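Local coordinates for member of DUF4221 family (PDB 3S9J), which is of unknown function but folds as a six-bladed beta-propeller of the DUF4221 family and carries bound sodium ions, at residues 21-26 against 65-70; 25-30 against 328-333; 29-34 against 40-45; 55-58 against 63-66. All coordinates share one frame; numbering follows the deposited sequence. Where two conformers were deposited one is given.

Interactions 1, 3 and 4 lie on one side of the chain's centre in a six-bladed beta-propeller; interaction 2 lies nearer the centre. Interactions 3 and 4, with centres 9 Å apart, are the two hairpins of a single blade: 31-36 with 39-46, then 53-58 with 63-69, joined in series through the central strand pair 39-46 and 53-58. Interactions 1 and 2 start from the connection between strands 8-19 and 31-36. The first reaches the blade's outermost strand 63-69 (centres of interactions 1 and 4 about 8 Å apart); the second reaches strand 327-334 of another blade, built from the first and last strands of the chain (centres of interactions 2 and 3 about 8 Å apart). One loop thus spans from rim to interior.

Interaction 1 (21-26 against 65-70); sequences DEQTYY and AKRIPL. With NA (sodium ion), chain C; NA (sodium ion), chain D; FMT (formic acid), chain K.
R67 lays its guanidinium against Q23 and T24, with CB of Q23 over one face, 3.8 Å from NH2, and OG1 of T24 at the edge. In this beta-propeller the arginine stands on the outermost strand of a blade and reaches the loop that leads into the same blade. The bond from R67 NH2 to T24 OG1 is 2.9 Å long and nearly straight, 166° at the hydrogen, with the oxygen close to the guanidinium plane. R67 NH1 adds a weak bond to the carbonyl O of Q23, bent to 132°. The R67 chain leaves the backbone with CG anti to N (chi1 -178°) and bends at chi3, which turns the flat group towards the loop; NH1 also forms a salt bridge with D53. The loop itself is folded tightly. D21 to T24 make a type I turn, and D21 OD1 closes an Asx turn by accepting from Q23 N at 2.9 Å. The turn brings two carbonyls onto one sodium ion, completed by N353 and two waters. L70 O and Y52 O bind a second sodium ion together with three waters. The first ion lies 2.4 Å from D21 O and 2.3 Å from T24 O.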
loop_
_atom_site.group_PDB
_atom_site.type_symbol
_atom_site.label_atom_id
_atom_site.label_comp_id
_atom_site.label_asym_id
_atom_site.label_seq_id
_atom_site.Cartn_x
_atom_site.Cartn_y
_atom_site.Cartn_z
ATOM N N ASP A 21 6.149 22.106 -8.898
ATOM C CA ASP A 21 7.203 23.037 -8.555
ATOM C C ASP A 21 7.704 22.690 -7.155
ATOM O O ASP A 21 7.466 21.583 -6.671
ATOM C CB ASP A 21 6.740 24.489 -8.666
ATOM C CG ASP A 21 5.694 24.885 -7.624
ATOM O OD1 ASP A 21 5.327 24.102 -6.721
ATOM O OD2 ASP A 21 5.194 26.027 -7.721
ATOM N N GLU A 22 8.405 23.618 -6.518
ATOM C CA GLU A 22 9.014 23.345 -5.194
ATOM C C GLU A 22 7.989 23.059 -4.089
ATOM O O GLU A 22 8.346 22.521 -3.047
ATOM C CB GLU A 22 9.891 24.530 -4.760
ATOM C CG GLU A 22 9.189 25.775 -4.347
ATOM C CD GLU A 22 8.724 26.665 -5.511
ATOM O OE1 GLU A 22 8.989 26.329 -6.711
ATOM O OE2 GLU A 22 8.107 27.698 -5.182
ATOM N N GLN A 23 6.722 23.448 -4.289
ATOM C CA GLN A 23 5.692 23.201 -3.289
ATOM C C GLN A 23 5.150 21.773 -3.256
ATOM O O GLN A 23 4.418 21.423 -2.320
ATOM C CB GLN A 23 4.496 24.157 -3.485
ATOM C CG GLN A 23 4.789 25.601 -3.104
ATOM C CD GLN A 23 3.468 26.327 -2.800
ATOM O OE1 GLN A 23 2.715 26.657 -3.723
ATOM N NE2 GLN A 23 3.144 26.497 -1.502
ATOM N N THR A 24 5.463 20.968 -4.265
ATOM C CA THR A 24 4.978 19.587 -4.311
ATOM C C THR A 24 6.120 18.669 -4.665
ATOM O O THR A 24 6.664 18.773 -5.752
ATOM C CB THR A 24 3.830 19.405 -5.343
ATOM O OG1 THR A 24 2.898 20.492 -5.183
ATOM C CG2 THR A 24 3.131 18.023 -5.109
ATOM N N TYR A 25 6.473 17.737 -3.777
ATOM C CA TYR A 25 7.524 16.772 -4.095
ATOM C C TYR A 25 6.930 15.637 -4.891
ATOM O O TYR A 25 5.742 15.275 -4.709
ATOM C CB TYR A 25 8.163 16.243 -2.817
ATOM C CG TYR A 25 9.429 15.463 -3.045
ATOM C CD1 TYR A 25 10.526 16.053 -3.656
ATOM C CD2 TYR A 25 9.518 14.128 -2.671
ATOM C CE1 TYR A 25 11.696 15.314 -3.881
ATOM C CE2 TYR A 25 10.689 13.405 -2.857
ATOM C CZ TYR A 25 11.764 14.028 -3.453
ATOM O OH TYR A 25 12.921 13.343 -3.684
ATOM N N TYR A 26 7.730 15.046 -5.785
ATOM C CA TYR A 26 7.163 14.074 -6.754
ATOM C C TYR A 26 6.795 12.735 -6.131
ATOM O O TYR A 26 6.063 11.956 -6.721
ATOM C CB TYR A 26 8.082 13.831 -7.962
ATOM C CG TYR A 26 9.333 13.029 -7.624
ATOM C CD1 TYR A 26 9.353 11.642 -7.685
ATOM C CD2 TYR A 26 10.464 13.673 -7.190
ATOM C CE1 TYR A 26 10.482 10.905 -7.324
ATOM C CE2 TYR A 26 11.616 12.943 -6.853
ATOM C CZ TYR A 26 11.600 11.568 -6.935
ATOM O OH TYR A 26 12.725 10.881 -6.575
ATOM N N ALA A 65 -5.719 20.227 -8.505
ATOM C CA ALA A 65 -7.111 20.689 -8.194
ATOM C C ALA A 65 -7.171 21.554 -6.947
ATOM O O ALA A 65 -7.898 22.550 -6.926
ATOM C CB ALA A 65 -8.057 19.486 -7.987
ATOM N N LYS A 66 -6.523 21.118 -5.879
ATOM C CA LYS A 66 -6.489 21.888 -4.652
ATOM C C LYS A 66 -5.378 21.420 -3.738
ATOM O O LYS A 66 -4.802 20.351 -3.957
ATOM C CB LYS A 66 -7.812 21.886 -3.913
ATOM C CG LYS A 66 -8.257 20.656 -3.282
ATOM C CD LYS A 66 -9.660 20.878 -2.630
ATOM C CE LYS A 66 -10.192 19.629 -2.005
ATOM N NZ LYS A 66 -11.703 19.636 -1.825
ATOM N N ARG A 67 -5.128 22.234 -2.727
ATOM C CA ARG A 67 -4.107 21.980 -1.725
ATOM C C ARG A 67 -4.784 22.084 -0.386
ATOM O O ARG A 67 -5.436 23.098 -0.074
ATOM C CB ARG A 67 -2.991 23.011 -1.845
ATOM C CG ARG A 67 -1.828 22.839 -0.902
ATOM C CD ARG A 67 -0.718 23.813 -1.245
ATOM N NE ARG A 67 -0.175 23.570 -2.587
ATOM C CZ ARG A 67 0.767 22.697 -2.914
ATOM N NH1 ARG A 67 1.361 21.940 -1.999
ATOM N NH2 ARG A 67 1.154 22.603 -4.179
ATOM N N ILE A 68 -4.681 21.013 0.385
ATOM C CA ILE A 68 -5.254 20.954 1.725
ATOM C C ILE A 68 -4.146 21.201 2.729
ATOM O O ILE A 68 -3.188 20.426 2.811
ATOM C CB ILE A 68 -5.914 19.609 1.968
ATOM C CG1 ILE A 68 -6.978 19.332 0.900
ATOM C CG2 ILE A 68 -6.491 19.517 3.426
ATOM C CD1 ILE A 68 -7.623 17.932 0.997
ATOM N N PRO A 69 -4.223 22.312 3.469
ATOM C CA PRO A 69 -3.133 22.608 4.389
ATOM C C PRO A 69 -3.133 21.666 5.579
ATOM O O PRO A 69 -4.195 21.176 5.999
ATOM C CB PRO A 69 -3.409 24.053 4.824
ATOM C CG PRO A 69 -4.802 24.255 4.568
ATOM C CD PRO A 69 -5.254 23.347 3.488
ATOM N N LEU A 70 -1.940 21.398 6.101
ATOM C CA LEU A 70 -1.749 20.642 7.344
ATOM C C LEU A 70 -0.887 21.494 8.251
ATOM O O LEU A 70 0.184 21.931 7.844
ATOM C CB LEU A 70 -1.065 19.290 7.073
ATOM C CG LEU A 70 -1.785 18.246 6.231
ATOM C CD1 LEU A 70 -0.866 17.017 6.000
ATOM C CD2 LEU A 70 -3.160 17.877 6.873
HETATM NA NA NA C . 8.628 19.521 -6.653
HETATM NA NA NA D . 1.767 22.568 6.338
HETATM C C FMT K . 12.993 7.724 -7.948
HETATM O O1 FMT K . 13.573 6.629 -8.199
HETATM O O2 FMT K . 12.956 8.249 -6.825
HETATM O O HOH W 1 9.427 19.877 -4.128
HETATM O O HOH W 2 9.744 17.394 -6.816
HETATM O O HOH W 3 0.083 23.519 5.005
HETATM O O HOH W 4 3.493 23.314 4.861
HETATM O O HOH W 5 3.533 22.701 8.125
#

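Interaction 2 (25-30 against 328-333); sequences YYLSKS and YKMSFV. With FMT (formic acid), chain K.
The side chain of M330, a selenomethionine, points into the bend of the 25-30 loop, its selenium lying beside the backbone of L27 and S28 while its terminal CE turns to Y26. In the beta-propeller this joins the connection entering one blade to a corner of strand 327-334 in another. The M330 chain runs extended through chi2 and then bends at chi3 (-67°), which carries CE to the edge of the Y26 ring, near its plane, 4.3 Å from CD1. CE also lies 3.3 Å from the carbonyl O of Y26, and SE is 3.6 Å from S28 N. CB of L27 packs over the rim of one face of the Y26 ring, and F350 meets the ring edge-to-face. The Y26 hydroxyl OH gives a 2.7 Å hydrogen bond to O2 of a formic acid molecule, probably from the crystallisation liquor. With an alanine in place of Y26, the methyl CE of M330 is likely to lose its aromatic neighbour and the formic acid its tyrosine hydroxyl. S28 OG accepts from S30 N in an ST turn and also bonds to E45. No direct hydrogen bond crosses here; instead one water donates to S28 O and to K329 O, at 2.7 Å from each.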
loop_
_atom_site.group_PDB
_atom_site.type_symbol
_atom_site.label_atom_id
_atom_site.label_comp_id
_atom_site.label_asym_id
_atom_site.label_seq_id
_atom_site.Cartn_x
_atom_site.Cartn_y
_atom_site.Cartn_z
ATOM N N TYR A 25 6.473 17.737 -3.777
ATOM C CA TYR A 25 7.524 16.772 -4.095
ATOM C C TYR A 25 6.930 15.637 -4.891
ATOM O O TYR A 25 5.742 15.275 -4.709
ATOM C CB TYR A 25 8.163 16.243 -2.817
ATOM C CG TYR A 25 9.429 15.463 -3.045
ATOM C CD1 TYR A 25 10.526 16.053 -3.656
ATOM C CD2 TYR A 25 9.518 14.128 -2.671
ATOM C CE1 TYR A 25 11.696 15.314 -3.881
ATOM C CE2 TYR A 25 10.689 13.405 -2.857
ATOM C CZ TYR A 25 11.764 14.028 -3.453
ATOM O OH TYR A 25 12.921 13.343 -3.684
ATOM N N TYR A 26 7.730 15.046 -5.785
ATOM C CA TYR A 26 7.163 14.074 -6.754
ATOM C C TYR A 26 6.795 12.735 -6.131
ATOM O O TYR A 26 6.063 11.956 -6.721
ATOM C CB TYR A 26 8.082 13.831 -7.962
ATOM C CG TYR A 26 9.333 13.029 -7.624
ATOM C CD1 TYR A 26 9.353 11.642 -7.685
ATOM C CD2 TYR A 26 10.464 13.673 -7.190
ATOM C CE1 TYR A 26 10.482 10.905 -7.324
ATOM C CE2 TYR A 26 11.616 12.943 -6.853
ATOM C CZ TYR A 26 11.600 11.568 -6.935
ATOM O OH TYR A 26 12.725 10.881 -6.575
ATOM N N LEU A 27 7.334 12.454 -4.954
ATOM C CA LEU A 27 7.085 11.195 -4.242
ATOM C C LEU A 27 6.083 11.390 -3.126
ATOM O O LEU A 27 6.242 12.293 -2.301
ATOM C CB LEU A 27 8.370 10.673 -3.605
ATOM C CG LEU A 27 8.217 9.412 -2.746
ATOM C CD1 LEU A 27 7.797 8.261 -3.631
ATOM C CD2 LEU A 27 9.526 9.099 -2.036
ATOM N N SER A 28 5.072 10.516 -3.099
ATOM C CA SER A 28 4.186 10.360 -1.976
ATOM C C SER A 28 4.104 8.903 -1.584
ATOM O O SER A 28 4.048 8.044 -2.462
ATOM C CB SER A 28 2.767 10.803 -2.338
ATOM O OG SER A 28 1.899 10.563 -1.196
ATOM N N LYS A 29 4.073 8.641 -0.275
ATOM C CA LYS A 29 3.868 7.285 0.247
ATOM C C LYS A 29 2.417 7.005 0.607
ATOM O O LYS A 29 2.113 5.914 1.081
ATOM C CB LYS A 29 4.755 7.022 1.470
ATOM C CG LYS A 29 6.251 7.035 1.115
ATOM C CD LYS A 29 7.101 6.596 2.304
ATOM C CE LYS A 29 8.572 6.490 1.978
ATOM N NZ LYS A 29 9.362 6.210 3.267
ATOM N N SER A 30 1.529 7.960 0.354
ATOM C CA SER A 30 0.113 7.792 0.667
ATOM C C SER A 30 -0.717 8.536 -0.396
ATOM O O SER A 30 -1.187 9.679 -0.191
ATOM C CB SER A 30 -0.165 8.296 2.063
ATOM O OG SER A 30 -1.509 7.979 2.470
ATOM N N TYR A 328 6.999 1.693 -9.238
ATOM C CA TYR A 328 5.736 0.984 -9.035
ATOM C C TYR A 328 5.169 1.145 -7.633
ATOM O O TYR A 328 4.001 0.806 -7.426
ATOM C CB TYR A 328 5.840 -0.500 -9.429
ATOM C CG TYR A 328 6.882 -1.296 -8.683
ATOM C CD1 TYR A 328 6.625 -1.751 -7.384
ATOM C CD2 TYR A 328 8.099 -1.595 -9.248
ATOM C CE1 TYR A 328 7.574 -2.473 -6.665
ATOM C CE2 TYR A 328 9.055 -2.359 -8.548
ATOM C CZ TYR A 328 8.797 -2.788 -7.270
ATOM O OH TYR A 328 9.712 -3.497 -6.542
ATOM N N LYS A 329 5.949 1.668 -6.703
ATOM C CA LYS A 329 5.441 2.028 -5.397
ATOM C C LYS A 329 4.577 3.306 -5.403
ATOM O O LYS A 329 4.071 3.715 -4.350
ATOM C CB LYS A 329 6.567 2.104 -4.364
ATOM C CG LYS A 329 7.219 0.730 -4.188
ATOM C CD LYS A 329 8.162 0.672 -3.017
ATOM C CE LYS A 329 8.805 -0.689 -2.909
ATOM N NZ LYS A 329 9.775 -0.810 -1.756
HETATM N N MSE A 330 4.390 3.880 -6.596
HETATM C CA MSE A 330 3.342 4.869 -6.861
HETATM C C MSE A 330 2.462 4.378 -8.009
HETATM O O MSE A 330 2.703 4.683 -9.194
HETATM C CB MSE A 330 3.932 6.233 -7.175
HETATM C CG MSE A 330 4.377 7.008 -5.939
HETATM SE SE MSE A 330 4.665 8.895 -6.292
HETATM C CE MSE A 330 6.215 8.747 -7.478
ATOM N N SER A 331 1.499 3.535 -7.658
ATOM C CA SER A 331 0.565 2.954 -8.615
ATOM C C SER A 331 -0.858 3.191 -8.098
ATOM O O SER A 331 -1.066 3.272 -6.886
ATOM C CB SER A 331 0.821 1.446 -8.801
ATOM O OG SER A 331 2.062 1.232 -9.445
ATOM N N PHE A 332 -1.807 3.320 -9.017
ATOM C CA PHE A 332 -3.221 3.416 -8.658
ATOM C C PHE A 332 -4.105 2.956 -9.790
ATOM O O PHE A 332 -3.708 2.946 -10.964
ATOM C CB PHE A 332 -3.602 4.840 -8.257
ATOM C CG PHE A 332 -3.671 5.834 -9.404
ATOM C CD1 PHE A 332 -2.540 6.576 -9.768
ATOM C CD2 PHE A 332 -4.861 6.083 -10.082
ATOM C CE1 PHE A 332 -2.581 7.499 -10.793
ATOM C CE2 PHE A 332 -4.911 7.021 -11.136
ATOM C CZ PHE A 332 -3.769 7.738 -11.484
ATOM N N VAL A 333 -5.313 2.541 -9.444
ATOM C CA VAL A 333 -6.296 2.180 -10.476
ATOM C C VAL A 333 -7.212 3.380 -10.684
ATOM O O VAL A 333 -7.797 3.894 -9.724
ATOM C CB VAL A 333 -7.138 0.981 -10.062
ATOM C CG1 VAL A 333 -8.235 0.669 -11.157
ATOM C CG2 VAL A 333 -6.241 -0.248 -9.818
HETATM C C FMT K . 12.993 7.724 -7.948
HETATM O O1 FMT K . 13.573 6.629 -8.199
HETATM O O2 FMT K . 12.956 8.249 -6.825
HETATM O O HOH W 6 3.059 5.488 -2.637
#

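Interaction 3 (29-34 against 40-45)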
loop_
_atom_site.group_PDB
_atom_site.type_symbol
_atom_site.label_atom_id
_atom_site.label_comp_id
_atom_site.label_asym_id
_atom_site.label_seq_id
_atom_site.Cartn_x
_atom_site.Cartn_y
_atom_site.Cartn_z
ATOM N N LYS A 29 4.073 8.641 -0.275
ATOM C CA LYS A 29 3.868 7.285 0.247
ATOM C C LYS A 29 2.417 7.005 0.607
ATOM O O LYS A 29 2.113 5.914 1.081
ATOM C CB LYS A 29 4.755 7.022 1.470
ATOM C CG LYS A 29 6.251 7.035 1.115
ATOM C CD LYS A 29 7.101 6.596 2.304
ATOM C CE LYS A 29 8.572 6.490 1.978
ATOM N NZ LYS A 29 9.362 6.210 3.267
ATOM N N SER A 30 1.529 7.960 0.354
ATOM C CA SER A 30 0.113 7.792 0.667
ATOM C C SER A 30 -0.717 8.536 -0.396
ATOM O O SER A 30 -1.187 9.679 -0.191
ATOM C CB SER A 30 -0.165 8.296 2.063
ATOM O OG SER A 30 -1.509 7.979 2.470
HETATM N N MSE A 31 -0.853 7.877 -1.543
HETATM C CA MSE A 31 -1.573 8.448 -2.681
HETATM C C MSE A 31 -2.643 7.461 -3.112
HETATM O O MSE A 31 -2.372 6.291 -3.311
HETATM C CB MSE A 31 -0.667 8.784 -3.890
HETATM C CG MSE A 31 0.391 7.860 -4.198
HETATM SE SE MSE A 31 0.828 8.247 -6.128
HETATM C CE MSE A 31 -0.174 6.659 -6.766
ATOM N N PHE A 32 -3.870 7.954 -3.197
ATOM C CA PHE A 32 -5.021 7.120 -3.508
ATOM C C PHE A 32 -5.944 7.807 -4.487
ATOM O O PHE A 32 -6.253 8.982 -4.342
ATOM C CB PHE A 32 -5.831 6.866 -2.251
ATOM C CG PHE A 32 -5.077 6.124 -1.156
ATOM C CD1 PHE A 32 -4.718 4.808 -1.333
ATOM C CD2 PHE A 32 -4.720 6.771 0.027
ATOM C CE1 PHE A 32 -4.027 4.125 -0.328
ATOM C CE2 PHE A 32 -4.073 6.103 1.044
ATOM C CZ PHE A 32 -3.704 4.756 0.861
ATOM N N GLN A 33 -6.441 7.052 -5.450
ATOM C CA GLN A 33 -7.456 7.549 -6.369
ATOM C C GLN A 33 -8.814 7.541 -5.652
ATOM O O GLN A 33 -9.128 6.629 -4.870
ATOM C CB GLN A 33 -7.472 6.690 -7.643
ATOM C CG GLN A 33 -8.393 7.157 -8.752
ATOM C CD GLN A 33 -9.796 6.544 -8.699
ATOM O OE1 GLN A 33 -10.184 5.950 -7.695
ATOM N NE2 GLN A 33 -10.559 6.691 -9.798
ATOM N N PHE A 34 -9.625 8.552 -5.966
ATOM C CA PHE A 34 -10.985 8.652 -5.459
ATOM C C PHE A 34 -11.867 9.434 -6.433
ATOM O O PHE A 34 -11.366 10.133 -7.303
ATOM C CB PHE A 34 -11.014 9.278 -4.065
ATOM C CG PHE A 34 -10.696 10.744 -4.032
ATOM C CD1 PHE A 34 -9.393 11.178 -4.026
ATOM C CD2 PHE A 34 -11.705 11.692 -3.960
ATOM C CE1 PHE A 34 -9.082 12.518 -4.001
ATOM C CE2 PHE A 34 -11.420 13.036 -3.921
ATOM C CZ PHE A 34 -10.086 13.469 -3.923
ATOM N N GLU A 40 -12.795 11.935 -11.212
ATOM C CA GLU A 40 -11.789 11.211 -10.460
ATOM C C GLU A 40 -10.577 12.113 -10.174
ATOM O O GLU A 40 -10.131 12.917 -11.012
ATOM C CB GLU A 40 -11.329 9.899 -11.120
ATOM C CG GLU A 40 -10.884 10.049 -12.552
ATOM C CD GLU A 40 -10.188 8.820 -13.134
ATOM O OE1 GLU A 40 -9.889 7.842 -12.407
ATOM O OE2 GLU A 40 -9.940 8.849 -14.350
ATOM N N TYR A 41 -10.013 11.891 -9.006
ATOM C CA TYR A 41 -8.902 12.641 -8.494
ATOM C C TYR A 41 -7.861 11.692 -7.892
ATOM O O TYR A 41 -8.158 10.539 -7.580
ATOM C CB TYR A 41 -9.378 13.609 -7.401
ATOM C CG TYR A 41 -10.362 14.633 -7.895
ATOM C CD1 TYR A 41 -9.932 15.818 -8.442
ATOM C CD2 TYR A 41 -11.733 14.408 -7.789
ATOM C CE1 TYR A 41 -10.823 16.754 -8.944
ATOM C CE2 TYR A 41 -12.634 15.342 -8.269
ATOM C CZ TYR A 41 -12.169 16.512 -8.838
ATOM O OH TYR A 41 -13.041 17.450 -9.319
ATOM N N LEU A 42 -6.662 12.226 -7.690
ATOM C CA LEU A 42 -5.650 11.555 -6.893
ATOM C C LEU A 42 -5.390 12.368 -5.617
ATOM O O LEU A 42 -4.980 13.531 -5.663
ATOM C CB LEU A 42 -4.359 11.330 -7.720
ATOM C CG LEU A 42 -3.259 10.461 -7.118
ATOM C CD1 LEU A 42 -3.768 9.048 -6.872
ATOM C CD2 LEU A 42 -1.957 10.445 -7.999
ATOM N N HIS A 43 -5.638 11.731 -4.484
ATOM C CA HIS A 43 -5.264 12.235 -3.170
ATOM C C HIS A 43 -3.762 11.964 -3.027
ATOM O O HIS A 43 -3.343 10.817 -3.083
ATOM C CB HIS A 43 -6.022 11.465 -2.117
ATOM C CG HIS A 43 -5.579 11.718 -0.703
ATOM N ND1 HIS A 43 -6.359 12.419 0.195
ATOM C CD2 HIS A 43 -4.467 11.330 -0.020
ATOM C CE1 HIS A 43 -5.730 12.487 1.357
ATOM N NE2 HIS A 43 -4.597 11.810 1.268
ATOM N N PHE A 44 -2.958 12.993 -2.833
ATOM C CA PHE A 44 -1.511 12.825 -2.825
ATOM C C PHE A 44 -0.962 13.482 -1.570
ATOM O O PHE A 44 -0.847 14.697 -1.504
ATOM C CB PHE A 44 -0.958 13.458 -4.093
ATOM C CG PHE A 44 0.543 13.319 -4.312
ATOM C CD1 PHE A 44 1.437 14.243 -3.772
ATOM C CD2 PHE A 44 1.033 12.333 -5.151
ATOM C CE1 PHE A 44 2.814 14.158 -4.049
ATOM C CE2 PHE A 44 2.415 12.253 -5.424
ATOM C CZ PHE A 44 3.285 13.182 -4.876
ATOM N N GLU A 45 -0.644 12.667 -0.569
ATOM C CA GLU A 45 -0.090 13.193 0.661
ATOM C C GLU A 45 1.281 13.761 0.360
ATOM O O GLU A 45 2.125 13.062 -0.146
ATOM C CB GLU A 45 0.026 12.142 1.741
ATOM C CG GLU A 45 0.510 12.722 3.062
ATOM C CD GLU A 45 0.597 11.656 4.127
ATOM O OE1 GLU A 45 -0.434 10.999 4.368
ATOM O OE2 GLU A 45 1.675 11.485 4.714
#
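F34 sets its ring across the backbone of Y41, whose CB sits over one face, 3.9 Å from the ring centroid and 27° off the normal, a CH-pi contact. This hairpin pairs the first two strands of a propeller blade, antiparallel with axes at 160°. The F34 and Y41 rings are offset from one another and scarcely overlap. On the F34 side of the sheet H43 also packs, its CB 3.7 Å from F34 CE1; on the other side, the selenium of M31, a selenomethionine, makes an oblique Met-aromatic contact with F44. F32 with H43 and F34 with Y41 are hydrogen-bonded pairs, each bonded in both directions, and E45 N adds a bond to S30 O. At the polar edge Q33 bends at chi2 and crosses E40, its amide plane 84° from the carboxylate. Q33 also bonds to K274 and Y275, so a leucine in its place would probably leave E40 OE1 without this amide partner and K274 without this acceptor. NE2 of Q33 meets the anti lone pair of E40 OE1 at 2.9 Å, with the oxygen close to the amide plane.

Interaction 4 (55-58 against 63-66)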
loop_
_atom_site.group_PDB
_atom_site.type_symbol
_atom_site.label_atom_id
_atom_site.label_comp_id
_atom_site.label_asym_id
_atom_site.label_seq_id
_atom_site.Cartn_x
_atom_site.Cartn_y
_atom_site.Cartn_z
ATOM N N VAL A 55 -2.006 17.358 -1.508
ATOM C CA VAL A 55 -2.357 17.875 -2.811
ATOM C C VAL A 55 -3.374 16.938 -3.446
ATOM O O VAL A 55 -3.229 15.713 -3.394
ATOM C CB VAL A 55 -1.108 17.996 -3.692
ATOM C CG1 VAL A 55 -1.447 18.309 -5.161
ATOM C CG2 VAL A 55 -0.158 19.032 -3.086
ATOM N N ILE A 56 -4.393 17.525 -4.076
ATOM C CA ILE A 56 -5.344 16.763 -4.825
ATOM C C ILE A 56 -5.113 17.047 -6.300
ATOM O O ILE A 56 -5.151 18.211 -6.713
ATOM C CB ILE A 56 -6.804 17.165 -4.455
ATOM C CG1 ILE A 56 -7.046 17.047 -2.947
ATOM C CG2 ILE A 56 -7.821 16.334 -5.310
ATOM C CD1 ILE A 56 -6.821 15.649 -2.345
ATOM N N PHE A 57 -4.830 16.009 -7.084
ATOM C CA PHE A 57 -4.634 16.151 -8.507
ATOM C C PHE A 57 -5.904 15.818 -9.289
ATOM O O PHE A 57 -6.549 14.826 -9.010
ATOM C CB PHE A 57 -3.533 15.237 -9.028
ATOM C CG PHE A 57 -2.134 15.620 -8.589
ATOM C CD1 PHE A 57 -1.460 16.693 -9.174
ATOM C CD2 PHE A 57 -1.489 14.900 -7.626
ATOM C CE1 PHE A 57 -0.184 17.035 -8.771
ATOM C CE2 PHE A 57 -0.202 15.210 -7.250
ATOM C CZ PHE A 57 0.472 16.258 -7.820
ATOM N N ASP A 58 -6.174 16.628 -10.298
ATOM C CA ASP A 58 -7.290 16.453 -11.261
ATOM C C ASP A 58 -6.824 15.602 -12.433
ATOM O O ASP A 58 -5.976 16.031 -13.219
ATOM C CB ASP A 58 -7.711 17.836 -11.701
ATOM C CG ASP A 58 -8.883 17.834 -12.679
ATOM O OD1 ASP A 58 -9.172 16.791 -13.317
ATOM O OD2 ASP A 58 -9.463 18.927 -12.818
ATOM N N GLN A 63 -3.657 18.376 -13.774
ATOM C CA GLN A 63 -3.178 19.528 -13.021
ATOM C C GLN A 63 -3.544 19.370 -11.552
ATOM O O GLN A 63 -4.287 18.469 -11.174
ATOM C CB GLN A 63 -3.782 20.827 -13.608
ATOM C CG GLN A 63 -5.232 20.958 -13.347
ATOM C CD GLN A 63 -5.776 22.311 -13.865
ATOM O OE1 GLN A 63 -5.520 22.692 -14.986
ATOM N NE2 GLN A 63 -6.469 23.022 -13.015
ATOM N N ILE A 64 -3.020 20.258 -10.718
ATOM C CA ILE A 64 -3.452 20.364 -9.333
ATOM C C ILE A 64 -4.865 20.943 -9.228
ATOM O O ILE A 64 -5.147 22.017 -9.795
ATOM C CB ILE A 64 -2.443 21.199 -8.494
ATOM C CG1 ILE A 64 -1.106 20.426 -8.427
ATOM C CG2 ILE A 64 -2.971 21.458 -7.092
ATOM C CD1 ILE A 64 0.030 21.232 -7.764
ATOM N N ALA A 65 -5.719 20.227 -8.505
ATOM C CA ALA A 65 -7.111 20.689 -8.194
ATOM C C ALA A 65 -7.171 21.554 -6.947
ATOM O O ALA A 65 -7.898 22.550 -6.926
ATOM C CB ALA A 65 -8.057 19.486 -7.987
ATOM N N LYS A 66 -6.523 21.118 -5.879
ATOM C CA LYS A 66 -6.489 21.888 -4.652
ATOM C C LYS A 66 -5.378 21.420 -3.738
ATOM O O LYS A 66 -4.802 20.351 -3.957
ATOM C CB LYS A 66 -7.812 21.886 -3.913
ATOM C CG LYS A 66 -8.257 20.656 -3.282
ATOM C CD LYS A 66 -9.660 20.878 -2.630
ATOM C CE LYS A 66 -10.192 19.629 -2.005
ATOM N NZ LYS A 66 -11.703 19.636 -1.825
HETATM O O HOH W 7 -8.629 21.242 -11.354
#
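The F57 ring has the carbonyl O of Q63 at its edge, and I64 approaches it obliquely, its CG1 3.5 Å from CE1 of F57. Over one face, centred 3.8 Å above the plane, lies CG1 of V55 from the ring's own strand; it also touches I64 CG1 at 3.9 Å, the two side chains crossing at about a right angle. F44 adds an edge-to-face contact with F57. F57 CG is anti to the carbonyl carbon (chi1 -70°), which sets CD1 and CE1 beside I64. These strands are the outer hairpin of a propeller blade, and their pairing is interrupted by a classic beta bulge in which A65 and K66 both face I56. I56 O accepts from A65 N at 2.8 Å, in the carbonyl plane, and also from K66 N through a weak bond of 3.3 Å, while I56 N donates almost straight (176°) to K66 O. Past the bulge D58 N bonds to Q63 O, nearly in line with the carbonyl, and Q63 N returns a weak bond to D58 O. K66 runs alongside I56, CG against CG1 at 3.8 Å, and its NZ is hydrogen-bonded to S90 OG. D58 OD1 forms a salt bridge with K39 and OD2 a hydrogen bond with N61; a water that donates to OD2 of D58 at 2.9 Å accepts a weak bond from Q63 NE2.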